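Local coordinates for putative NADP oxidoreductase BF3122 (PDB 3D1L), which probably binds NADP through an N-terminal Rossmann-type domain and acts as an oxidoreductase, at the interface of chains A and B. Sequence-based numbering; all coordinates share one arbitrary frame. Chains: chain A/B, Putative NADP oxidoreductase BF3122.

The interface of chains A and B. Residues chain A 219-220, 224; chain B 127, 129-130.
The C-terminal end of helix 207-219 of chain A, the loop residue that follows and the short helix 222-225 meet a loop of chain B, residues 127 to 130. A:Glu219 and B:Arg130 form a loose salt bridge, with OE1 3.6 Å from guanidinium NH1. The carboxylate oxygen lies in the guanidinium plane at its edge, while the two flat groups are turned 64° apart, so the pairing is not a flat, two-pronged one. An extended glutamate, its CG anti to the backbone N (chi1 -161°), carries the carboxylate to the loop, and the arginine bends at chi2 (83°), with CD 3.3 Å from the same OE1. The other carboxylate oxygen, OE2, stands 3.1 Å from the backbone O of B:Gln129; a carboxylate and a carbonyl both accept, so the approach is unfavourable unless the acid carries a proton, which the coordinates do not show.

A:Leu220 lays its two methyls over the loop: CD1 packs against CB of B:Ser127 at 3.8 Å, and CD2 lies 3.8 Å from the amide NE2 of B:Gln129, the leucine and glutamine side chains running obliquely past each other. The carbonyl oxygen OE1 of the same amide lies 3.5 Å from the methyl CG2 of A:Thr224, a van der Waals contact rather than a hydrogen bond, the two side chains crossing nearly at right angles. A water 2.7 Å from the backbone O of A:Thr224 also lies beside the B:Ser127 hydroxyl, at a doubtfully short distance. The patch, repeated by two-fold symmetry, probably helps to fasten this loop to the partner's helical region in the two-chain assembly, which may be the biological dimer.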
ATOM      1  N   GLU A 219      -0.641  -5.121  -7.964  1.00 43.23           N
ATOM      2  CA  GLU A 219      -1.034  -6.331  -8.680  1.00 43.89           C
ATOM      3  C   GLU A 219      -2.199  -7.084  -8.030  1.00 43.70           C
ATOM      4  O   GLU A 219      -2.998  -7.723  -8.716  1.00 42.29           O
ATOM      5  CB  GLU A 219       0.169  -7.257  -8.801  1.00 44.90           C
ATOM      6  CG  GLU A 219       0.001  -8.298  -9.890  1.00 48.42           C
ATOM      7  CD  GLU A 219       0.959  -9.479  -9.766  1.00 52.50           C
ATOM      8  OE1 GLU A 219       2.073  -9.288  -9.224  1.00 52.41           O
ATOM      9  OE2 GLU A 219       0.587 -10.590 -10.243  1.00 54.94           O
ATOM     10  N   LEU A 220      -2.276  -7.036  -6.702  1.00 44.03           N
ATOM     11  CA  LEU A 220      -3.332  -7.752  -5.967  1.00 44.27           C
ATOM     12  C   LEU A 220      -4.172  -6.773  -5.195  1.00 44.74           C
ATOM     13  O   LEU A 220      -3.661  -5.759  -4.720  1.00 44.98           O
ATOM     14  CB  LEU A 220      -2.737  -8.787  -4.980  1.00 44.31           C
ATOM     15  CG  LEU A 220      -1.729  -9.812  -5.538  1.00 45.73           C
ATOM     16  CD1 LEU A 220      -1.244 -10.705  -4.445  1.00 45.63           C
ATOM     17  CD2 LEU A 220      -2.336 -10.650  -6.673  1.00 45.72           C
ATOM     18  N   THR A 224      -6.511  -9.727  -0.739  1.00 39.54           N
ATOM     19  CA  THR A 224      -5.779 -10.898  -1.226  1.00 39.36           C
ATOM     20  C   THR A 224      -4.288 -10.852  -0.850  1.00 38.72           C
ATOM     21  O   THR A 224      -3.657 -11.895  -0.650  1.00 38.13           O
ATOM     22  CB  THR A 224      -5.821 -10.968  -2.772  1.00 39.40           C
ATOM     23  OG1 THR A 224      -7.165 -10.762  -3.214  1.00 41.45           O
ATOM     24  CG2 THR A 224      -5.335 -12.322  -3.259  1.00 40.60           C
TER
ATOM     25  N   SER B 127       3.100 -13.888  -1.454  1.00 43.39           N
ATOM     26  CA  SER B 127       1.799 -14.320  -1.949  1.00 44.81           C
ATOM     27  C   SER B 127       2.109 -15.232  -3.112  1.00 45.17           C
ATOM     28  O   SER B 127       3.110 -15.039  -3.794  1.00 44.63           O
ATOM     29  CB  SER B 127       0.951 -13.137  -2.433  1.00 45.38           C
ATOM     30  OG  SER B 127       0.475 -12.351  -1.343  1.00 47.12           O
ATOM     31  N   GLN B 129       0.520 -15.737  -6.047  1.00 48.93           N
ATOM     32  CA  GLN B 129       0.298 -15.134  -7.360  0.50 49.78           C
ATOM     33  C   GLN B 129       1.246 -13.965  -7.656  1.00 50.29           C
ATOM     34  O   GLN B 129       1.044 -13.237  -8.631  1.00 51.02           O
ATOM     35  CB  GLN B 129      -1.136 -14.588  -7.458  0.50 49.75           C
ATOM     36  CG  GLN B 129      -2.246 -15.442  -6.852  0.50 50.04           C
ATOM     37  CD  GLN B 129      -3.522 -14.636  -6.603  0.50 49.84           C
ATOM     38  OE1 GLN B 129      -4.092 -14.672  -5.510  0.50 49.37           O
ATOM     39  NE2 GLN B 129      -3.965 -13.896  -7.618  0.50 49.58           N
ATOM     40  N   ARG B 130       2.241 -13.747  -6.801  1.00 50.48           N
ATOM     41  CA  ARG B 130       3.064 -12.547  -6.877  1.00 51.11           C
ATOM     42  C   ARG B 130       4.554 -12.878  -6.725  1.00 51.48           C
ATOM     43  O   ARG B 130       4.986 -13.453  -5.711  1.00 51.33           O
ATOM     44  CB  ARG B 130       2.572 -11.534  -5.825  1.00 51.25           C
ATOM     45  CG  ARG B 130       3.545 -10.470  -5.403  1.00 51.77           C
ATOM     46  CD  ARG B 130       3.592  -9.297  -6.350  1.00 51.75           C
ATOM     47  NE  ARG B 130       4.724  -8.459  -5.995  1.00 53.51           N
ATOM     48  CZ  ARG B 130       5.256  -7.526  -6.780  1.00 55.89           C
ATOM     49  NH1 ARG B 130       4.749  -7.283  -7.990  1.00 55.82           N
ATOM     50  NH2 ARG B 130       6.305  -6.838  -6.347  1.00 55.87           N
TER
HETATM   51  O   HOH W   1      -1.409 -13.293  -0.134  1.00 42.39           O